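Local coordinates for protein AT-less polyketide synthase (Streptomyces platensis subsp. rosaceus, PDB 4QYR) that probably condenses acyl units as a ketosynthase domain of the modular, AT-less polyketide synthase that builds isomigrastatin, at residues Pro110-Ser124 and Ile156-Asp170. Numbering follows the deposited sequence.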
ATOM      1  N   PRO A 110     -17.123   2.659 -17.609  1.00 38.44           N
ATOM      2  CA  PRO A 110     -16.017   1.701 -17.492  1.00 39.35           C
ATOM      3  C   PRO A 110     -15.334   1.396 -18.828  1.00 42.28           C
ATOM      4  O   PRO A 110     -14.116   1.291 -18.877  1.00 47.25           O
ATOM      5  CB  PRO A 110     -16.702   0.454 -16.931  1.00 36.84           C
ATOM      6  CG  PRO A 110     -17.853   0.984 -16.150  1.00 32.67           C
ATOM      7  CD  PRO A 110     -18.304   2.237 -16.833  1.00 35.03           C
ATOM      8  N   ALA A 111     -16.117   1.304 -19.895  1.00 42.31           N
ATOM      9  CA  ALA A 111     -15.597   0.964 -21.211  1.00 44.04           C
ATOM     10  C   ALA A 111     -14.811   2.099 -21.876  1.00 44.62           C
ATOM     11  O   ALA A 111     -14.259   1.919 -22.964  1.00 45.73           O
ATOM     12  CB  ALA A 111     -16.739   0.531 -22.116  1.00 43.62           C
ATOM     13  N   ARG A 112     -14.774   3.268 -21.243  1.00 41.57           N
ATOM     14  CA  ARG A 112     -14.013   4.379 -21.795  1.00 34.11           C
ATOM     15  C   ARG A 112     -12.647   4.441 -21.115  1.00 45.30           C
ATOM     16  O   ARG A 112     -11.714   5.093 -21.584  1.00 46.58           O
ATOM     17  CB  ARG A 112     -14.775   5.686 -21.623  1.00 33.97           C
ATOM     18  CG  ARG A 112     -14.252   6.798 -22.490  1.00 34.89           C
ATOM     19  CD  ARG A 112     -15.058   8.062 -22.331  1.00 40.73           C
ATOM     20  NE  ARG A 112     -14.564   9.105 -23.220  1.00 42.63           N
ATOM     21  CZ  ARG A 112     -14.324  10.352 -22.838  1.00 46.16           C
ATOM     22  NH1 ARG A 112     -14.537  10.705 -21.577  1.00 47.83           N
ATOM     23  NH2 ARG A 112     -13.861  11.242 -23.712  1.00 48.36           N
ATOM     24  N   LEU A 113     -12.537   3.741 -19.998  1.00 43.50           N
ATOM     25  CA  LEU A 113     -11.283   3.648 -19.291  1.00 38.52           C
ATOM     26  C   LEU A 113     -10.297   2.854 -20.098  1.00 39.33           C
ATOM     27  O   LEU A 113     -10.676   1.878 -20.747  1.00 42.11           O
ATOM     28  CB  LEU A 113     -11.479   2.978 -17.933  1.00 38.43           C
ATOM     29  CG  LEU A 113     -12.321   3.688 -16.883  1.00 34.45           C
ATOM     30  CD1 LEU A 113     -12.356   2.810 -15.653  1.00 27.30           C
ATOM     31  CD2 LEU A 113     -11.718   5.059 -16.600  1.00 27.63           C
ATOM     32  N   PRO A 114      -9.026   3.262 -20.060  1.00 37.86           N
ATOM     33  CA  PRO A 114      -7.924   2.473 -20.610  1.00 37.08           C
ATOM     34  C   PRO A 114      -7.841   1.188 -19.837  1.00 41.18           C
ATOM     35  O   PRO A 114      -8.249   1.179 -18.680  1.00 42.44           O
ATOM     36  CB  PRO A 114      -6.694   3.329 -20.352  1.00 32.16           C
ATOM     37  CG  PRO A 114      -7.213   4.657 -19.930  1.00 36.21           C
ATOM     38  CD  PRO A 114      -8.557   4.466 -19.366  1.00 35.12           C
ATOM     39  N   GLU A 115      -7.320   0.124 -20.429  1.00 46.56           N
ATOM     40  CA  GLU A 115      -7.260  -1.126 -19.697  1.00 55.37           C
ATOM     41  C   GLU A 115      -6.174  -1.092 -18.609  1.00 51.93           C
ATOM     42  O   GLU A 115      -6.236  -1.846 -17.637  1.00 52.09           O
ATOM     43  CB  GLU A 115      -7.042  -2.298 -20.648  1.00 69.16           C
ATOM     44  CG  GLU A 115      -5.748  -2.248 -21.412  1.00 85.17           C
ATOM     45  CD  GLU A 115      -5.598  -3.451 -22.322  1.00100.26           C
ATOM     46  OE1 GLU A 115      -5.593  -4.586 -21.792  1.00106.97           O
ATOM     47  OE2 GLU A 115      -5.505  -3.267 -23.560  1.00103.34           O
ATOM     48  N   ASN A 116      -5.182  -0.229 -18.741  1.00 46.91           N
ATOM     49  CA  ASN A 116      -4.242  -0.144 -17.644  1.00 47.61           C
ATOM     50  C   ASN A 116      -4.591   1.050 -16.754  1.00 43.89           C
ATOM     51  O   ASN A 116      -3.871   2.034 -16.652  1.00 49.19           O
ATOM     52  CB  ASN A 116      -2.788  -0.088 -18.140  1.00 52.33           C
ATOM     53  CG  ASN A 116      -2.460   1.174 -18.881  1.00 51.89           C
ATOM     54  OD1 ASN A 116      -3.342   1.878 -19.371  1.00 54.46           O
ATOM     55  ND2 ASN A 116      -1.173   1.490 -18.944  1.00 51.72           N
ATOM     56  N   THR A 117      -5.733   0.952 -16.108  1.00 37.25           N
ATOM     57  CA  THR A 117      -6.122   1.945 -15.137  1.00 31.70           C
ATOM     58  C   THR A 117      -5.790   1.425 -13.758  1.00 34.43           C
ATOM     59  O   THR A 117      -6.171   0.301 -13.392  1.00 37.65           O
ATOM     60  CB  THR A 117      -7.605   2.253 -15.233  1.00 26.74           C
ATOM     61  OG1 THR A 117      -7.836   2.969 -16.444  1.00 32.72           O
ATOM     62  CG2 THR A 117      -8.064   3.098 -14.057  1.00 25.49           C
ATOM     63  N   GLY A 118      -5.073   2.239 -12.993  1.00 32.11           N
ATOM     64  CA  GLY A 118      -4.696   1.871 -11.644  1.00 27.64           C
ATOM     65  C   GLY A 118      -5.733   2.302 -10.632  1.00 25.58           C
ATOM     66  O   GLY A 118      -6.509   3.221 -10.865  1.00 28.45           O
ATOM     67  N   VAL A 119      -5.736   1.632  -9.495  1.00 23.20           N
ATOM     68  CA  VAL A 119      -6.704   1.899  -8.452  1.00 30.62           C
ATOM     69  C   VAL A 119      -6.001   1.894  -7.111  1.00 31.80           C
ATOM     70  O   VAL A 119      -5.457   0.874  -6.703  1.00 22.39           O
ATOM     71  CB  VAL A 119      -7.813   0.853  -8.436  1.00 30.22           C
ATOM     72  CG1 VAL A 119      -8.691   1.057  -7.209  1.00 25.57           C
ATOM     73  CG2 VAL A 119      -8.616   0.893  -9.750  1.00 23.35           C
ATOM     74  N   TYR A 120      -6.007   3.042  -6.439  1.00 31.01           N
ATOM     75  CA  TYR A 120      -5.284   3.232  -5.177  1.00 27.01           C
ATOM     76  C   TYR A 120      -6.229   3.824  -4.162  1.00 24.37           C
ATOM     77  O   TYR A 120      -6.623   4.975  -4.283  1.00 27.23           O
ATOM     78  CB  TYR A 120      -4.083   4.144  -5.370  1.00 21.73           C
ATOM     79  CG  TYR A 120      -3.263   3.798  -6.581  1.00 27.89           C
ATOM     80  CD1 TYR A 120      -2.083   3.081  -6.470  1.00 34.74           C
ATOM     81  CD2 TYR A 120      -3.668   4.198  -7.847  1.00 28.63           C
ATOM     82  CE1 TYR A 120      -1.322   2.780  -7.590  1.00 42.91           C
ATOM     83  CE2 TYR A 120      -2.926   3.908  -8.966  1.00 34.50           C
ATOM     84  CZ  TYR A 120      -1.756   3.200  -8.844  1.00 44.43           C
ATOM     85  OH  TYR A 120      -1.044   2.913  -9.994  1.00 49.53           O
ATOM     86  N   PHE A 121      -6.617   3.046  -3.170  1.00 21.21           N
ATOM     87  CA  PHE A 121      -7.699   3.482  -2.307  1.00 29.19           C
ATOM     88  C   PHE A 121      -7.277   3.386  -0.836  1.00 34.97           C
ATOM     89  O   PHE A 121      -6.798   2.346  -0.380  1.00 36.71           O
ATOM     90  CB  PHE A 121      -8.930   2.637  -2.578  1.00 21.36           C
ATOM     91  CG  PHE A 121     -10.208   3.362  -2.388  1.00 27.92           C
ATOM     92  CD1 PHE A 121     -10.923   3.820  -3.489  1.00 27.70           C
ATOM     93  CD2 PHE A 121     -10.718   3.586  -1.120  1.00 27.62           C
ATOM     94  CE1 PHE A 121     -12.126   4.508  -3.322  1.00 27.33           C
ATOM     95  CE2 PHE A 121     -11.924   4.271  -0.948  1.00 30.04           C
ATOM     96  CZ  PHE A 121     -12.626   4.729  -2.046  1.00 28.23           C
ATOM     97  N   GLY A 122      -7.434   4.475  -0.093  1.00 35.70           N
ATOM     98  CA  GLY A 122      -6.955   4.500   1.277  1.00 32.04           C
ATOM     99  C   GLY A 122      -8.031   4.005   2.207  1.00 32.55           C
ATOM    100  O   GLY A 122      -9.206   4.325   2.016  1.00 36.54           O
ATOM    101  N   VAL A 123      -7.628   3.231   3.211  1.00 29.24           N
ATOM    102  CA  VAL A 123      -8.556   2.609   4.154  1.00 29.79           C
ATOM    103  C   VAL A 123      -7.752   2.121   5.349  1.00 36.70           C
ATOM    104  O   VAL A 123      -6.640   1.630   5.171  1.00 43.38           O
ATOM    105  CB  VAL A 123      -9.310   1.443   3.487  1.00 31.33           C
ATOM    106  CG1 VAL A 123      -8.323   0.491   2.846  1.00 30.73           C
ATOM    107  CG2 VAL A 123     -10.160   0.703   4.489  1.00 38.06           C
ATOM    108  N   SER A 124      -8.281   2.255   6.563  1.00 38.78           N
ATOM    109  CA  SER A 124      -7.504   1.875   7.749  1.00 40.58           C
ATOM    110  C   SER A 124      -8.150   0.850   8.674  1.00 44.87           C
ATOM    111  O   SER A 124      -7.481  -0.060   9.145  1.00 52.42           O
ATOM    112  CB  SER A 124      -7.160   3.115   8.569  1.00 45.38           C
ATOM    113  OG  SER A 124      -6.276   3.951   7.839  1.00 51.98           O
ATOM    114  N   ILE A 156     -12.853  -3.311  -7.032  1.00 20.65           N
ATOM    115  CA  ILE A 156     -13.081  -2.189  -7.935  1.00 27.70           C
ATOM    116  C   ILE A 156     -12.475  -2.470  -9.296  1.00 29.94           C
ATOM    117  O   ILE A 156     -13.118  -2.278 -10.319  1.00 32.87           O
ATOM    118  CB  ILE A 156     -12.498  -0.876  -7.384  1.00 22.25           C
ATOM    119  CG1 ILE A 156     -13.389  -0.337  -6.261  1.00 22.46           C
ATOM    120  CG2 ILE A 156     -12.405   0.172  -8.480  1.00 22.23           C
ATOM    121  CD1 ILE A 156     -12.643   0.556  -5.258  1.00 20.76           C
ATOM    122  N   SER A 157     -11.231  -2.928  -9.303  1.00 30.28           N
ATOM    123  CA  SER A 157     -10.588  -3.310 -10.547  1.00 28.26           C
ATOM    124  C   SER A 157     -11.375  -4.425 -11.210  1.00 30.49           C
ATOM    125  O   SER A 157     -11.499  -4.443 -12.429  1.00 34.45           O
ATOM    126  CB  SER A 157      -9.145  -3.734 -10.306  1.00 26.90           C
ATOM    127  OG  SER A 157      -8.383  -2.642  -9.815  1.00 29.03           O
ATOM    128  N   TYR A 158     -11.927  -5.341 -10.416  1.00 31.46           N
ATOM    129  CA  TYR A 158     -12.792  -6.400 -10.955  1.00 30.91           C
ATOM    130  C   TYR A 158     -14.057  -5.808 -11.587  1.00 32.81           C
ATOM    131  O   TYR A 158     -14.438  -6.158 -12.700  1.00 38.51           O
ATOM    132  CB  TYR A 158     -13.166  -7.391  -9.866  1.00 25.04           C
ATOM    133  CG  TYR A 158     -14.083  -8.510 -10.305  1.00 34.58           C
ATOM    134  CD1 TYR A 158     -13.578  -9.651 -10.896  1.00 36.11           C
ATOM    135  CD2 TYR A 158     -15.463  -8.433 -10.118  1.00 36.55           C
ATOM    136  CE1 TYR A 158     -14.411 -10.684 -11.292  1.00 39.17           C
ATOM    137  CE2 TYR A 158     -16.312  -9.458 -10.525  1.00 35.59           C
ATOM    138  CZ  TYR A 158     -15.773 -10.584 -11.107  1.00 41.43           C
ATOM    139  OH  TYR A 158     -16.578 -11.626 -11.517  1.00 46.21           O
ATOM    140  N   VAL A 159     -14.706  -4.893 -10.882  1.00 31.62           N
ATOM    141  CA  VAL A 159     -15.928  -4.280 -11.410  1.00 32.20           C
ATOM    142  C   VAL A 159     -15.675  -3.493 -12.705  1.00 33.16           C
ATOM    143  O   VAL A 159     -16.473  -3.547 -13.626  1.00 39.64           O
ATOM    144  CB  VAL A 159     -16.586  -3.374 -10.355  1.00 27.46           C
ATOM    145  CG1 VAL A 159     -17.558  -2.432 -10.991  1.00 23.94           C
ATOM    146  CG2 VAL A 159     -17.288  -4.232  -9.306  1.00 24.40           C
ATOM    147  N   LEU A 160     -14.540  -2.817 -12.792  1.00 23.42           N
ATOM    148  CA  LEU A 160     -14.239  -1.966 -13.927  1.00 25.25           C
ATOM    149  C   LEU A 160     -13.483  -2.673 -15.040  1.00 31.20           C
ATOM    150  O   LEU A 160     -13.311  -2.115 -16.118  1.00 37.20           O
ATOM    151  CB  LEU A 160     -13.425  -0.773 -13.456  1.00 28.00           C
ATOM    152  CG  LEU A 160     -14.153   0.043 -12.381  1.00 32.25           C
ATOM    153  CD1 LEU A 160     -13.419   1.331 -12.073  1.00 28.62           C
ATOM    154  CD2 LEU A 160     -15.586   0.311 -12.823  1.00 35.48           C
ATOM    155  N   ASP A 161     -13.047  -3.899 -14.781  1.00 33.05           N
ATOM    156  CA  ASP A 161     -12.190  -4.643 -15.703  1.00 38.61           C
ATOM    157  C   ASP A 161     -10.967  -3.836 -16.141  1.00 32.75           C
ATOM    158  O   ASP A 161     -10.710  -3.667 -17.324  1.00 34.50           O
ATOM    159  CB  ASP A 161     -12.981  -5.109 -16.931  1.00 47.57           C
ATOM    160  CG  ASP A 161     -12.155  -5.997 -17.876  1.00 61.14           C
ATOM    161  OD1 ASP A 161     -11.351  -6.834 -17.393  1.00 62.52           O
ATOM    162  OD2 ASP A 161     -12.306  -5.840 -19.112  1.00 67.29           O
ATOM    163  N   VAL A 162     -10.204  -3.338 -15.185  1.00 28.89           N
ATOM    164  CA  VAL A 162      -8.947  -2.690 -15.524  1.00 30.22           C
ATOM    165  C   VAL A 162      -7.755  -3.474 -14.936  1.00 28.16           C
ATOM    166  O   VAL A 162      -7.948  -4.315 -14.070  1.00 27.17           O
ATOM    167  CB  VAL A 162      -8.939  -1.270 -15.028  1.00 24.31           C
ATOM    168  CG1 VAL A 162     -10.126  -0.571 -15.582  1.00 22.89           C
ATOM    169  CG2 VAL A 162      -8.988  -1.277 -13.526  1.00 23.31           C
ATOM    170  N   HIS A 163      -6.542  -3.191 -15.408  1.00 24.77           N
ATOM    171  CA  HIS A 163      -5.390  -4.040 -15.146  1.00 26.33           C
ATOM    172  C   HIS A 163      -4.177  -3.303 -14.620  1.00 26.53           C
ATOM    173  O   HIS A 163      -3.075  -3.848 -14.612  1.00 26.70           O
ATOM    174  CB  HIS A 163      -4.996  -4.764 -16.422  1.00 30.91           C
ATOM    175  CG  HIS A 163      -6.106  -5.564 -17.011  1.00 35.54           C
ATOM    176  ND1 HIS A 163      -6.858  -5.115 -18.077  1.00 41.63           N
ATOM    177  CD2 HIS A 163      -6.620  -6.768 -16.664  1.00 35.47           C
ATOM    178  CE1 HIS A 163      -7.780  -6.015 -18.366  1.00 44.93           C
ATOM    179  NE2 HIS A 163      -7.662  -7.023 -17.517  1.00 42.73           N
ATOM    180  N   GLY A 164      -4.369  -2.056 -14.209  1.00 24.46           N
ATOM    181  CA  GLY A 164      -3.291  -1.311 -13.599  1.00 23.91           C
ATOM    182  C   GLY A 164      -3.110  -1.890 -12.213  1.00 26.27           C
ATOM    183  O   GLY A 164      -3.861  -2.762 -11.809  1.00 27.56           O
ATOM    184  N   PRO A 165      -2.108  -1.422 -11.476  1.00 26.16           N
ATOM    185  CA  PRO A 165      -1.961  -1.822 -10.074  1.00 24.79           C
ATOM    186  C   PRO A 165      -3.214  -1.505  -9.255  1.00 25.96           C
ATOM    187  O   PRO A 165      -3.754  -0.400  -9.392  1.00 26.80           O
ATOM    188  CB  PRO A 165      -0.787  -0.971  -9.599  1.00 26.53           C
ATOM    189  CG  PRO A 165       0.000  -0.740 -10.829  1.00 29.89           C
ATOM    190  CD  PRO A 165      -0.983  -0.606 -11.946  1.00 26.93           C
ATOM    191  N   SER A 166      -3.650  -2.453  -8.426  1.00 24.32           N
ATOM    192  CA  SER A 166      -4.810  -2.302  -7.545  1.00 23.19           C
ATOM    193  C   SER A 166      -4.392  -2.435  -6.083  1.00 27.96           C
ATOM    194  O   SER A 166      -4.093  -3.520  -5.617  1.00 33.05           O
ATOM    195  CB  SER A 166      -5.869  -3.353  -7.874  1.00 28.56           C
ATOM    196  OG  SER A 166      -7.094  -3.128  -7.176  1.00 32.56           O
ATOM    197  N   GLU A 167      -4.373  -1.333  -5.352  1.00 34.06           N
ATOM    198  CA  GLU A 167      -3.850  -1.341  -3.992  1.00 34.42           C
ATOM    199  C   GLU A 167      -4.719  -0.585  -2.997  1.00 32.96           C
ATOM    200  O   GLU A 167      -5.163   0.538  -3.257  1.00 29.91           O
ATOM    201  CB  GLU A 167      -2.448  -0.749  -3.980  1.00 39.71           C
ATOM    202  CG  GLU A 167      -1.424  -1.679  -4.602  1.00 55.94           C
ATOM    203  CD  GLU A 167      -0.302  -0.940  -5.321  1.00 70.84           C
ATOM    204  OE1 GLU A 167      -0.411   0.311  -5.491  1.00 75.47           O
ATOM    205  OE2 GLU A 167       0.691  -1.616  -5.701  1.00 73.93           O
ATOM    206  N   PRO A 168      -4.971  -1.207  -1.848  1.00 27.56           N
ATOM    207  CA  PRO A 168      -5.330  -0.421  -0.674  1.00 24.70           C
ATOM    208  C   PRO A 168      -4.110   0.344  -0.176  1.00 22.66           C
ATOM    209  O   PRO A 168      -2.966  -0.080  -0.376  1.00 22.56           O
ATOM    210  CB  PRO A 168      -5.778  -1.466   0.334  1.00 18.62           C
ATOM    211  CG  PRO A 168      -5.105  -2.697  -0.081  1.00 19.09           C
ATOM    212  CD  PRO A 168      -4.878  -2.638  -1.557  1.00 28.25           C
ATOM    213  N   VAL A 169      -4.355   1.486   0.436  1.00 23.28           N
ATOM    214  CA  VAL A 169      -3.291   2.228   1.084  1.00 26.66           C
ATOM    215  C   VAL A 169      -3.628   2.435   2.563  1.00 32.38           C
ATOM    216  O   VAL A 169      -4.723   2.919   2.897  1.00 31.37           O
ATOM    217  CB  VAL A 169      -3.070   3.576   0.422  1.00 23.21           C
ATOM    218  CG1 VAL A 169      -2.104   4.393   1.254  1.00 24.75           C
ATOM    219  CG2 VAL A 169      -2.551   3.385  -0.994  1.00 20.21           C
ATOM    220  N   ASP A 170      -2.705   2.042   3.444  1.00 36.94           N
ATOM    221  CA  ASP A 170      -2.908   2.217   4.885  1.00 41.15           C
ATOM    222  C   ASP A 170      -1.713   2.933   5.481  1.00 34.76           C
ATOM    223  O   ASP A 170      -0.757   2.294   5.899  1.00 32.32           O
ATOM    224  CB  ASP A 170      -3.124   0.873   5.604  1.00 51.12           C
ATOM    225  CG  ASP A 170      -3.587   1.040   7.066  1.00 60.61           C
ATOM    226  OD1 ASP A 170      -3.705   2.194   7.537  1.00 63.76           O
ATOM    227  OD2 ASP A 170      -3.810   0.013   7.753  1.00 63.55           O
TER
HETATM  228  O   HOH W   1      -6.425  -1.852 -11.589  1.00 41.55           O
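Val119 meets the end of helix 149-160 with both methyls: CG1 lies 4.0 Å from Ile156 CG2, and CG2 approaches Ser157 OG. With CG1 anti to the backbone N (chi1 172°), CG1 is set against Ile156 while CG2 falls to Ser157. Next along this face, Ile156 CD1 reaches Phe121 CD1 at 4.1 Å, the two side chains crossing at about a right angle. Farther back, Leu113 CD1 touches both Leu160 CD1 and Val162 CG1. On the other face, Tyr120 and Glu167 run side by side; Glu167 OE1 stands 3.4 Å from Tyr120 CE1, with carboxylate and ring planes 62° apart. Tyr120 OH is hydrogen-bonded to His186 ND1, whereas Glu167 OE2 forms a salt bridge with Arg182 of the second subunit.

The backbones supply the register: a nearly straight bond from Val119 N to Pro165 O (2.8 Å) begins a ladder continued by Glu167 N to Val119 O and Phe121 N to Glu167 O. A water joins Thr117 O, Ser157 OG and Gly164 O. Strand axes only 16° from parallel and a helical connection identify a beta-alpha-beta crossover in the N-terminal half of the thiolase-type ketosynthase fold, where strand 166-169, outermost within the chain, and the turn before it form part of the dimer interface.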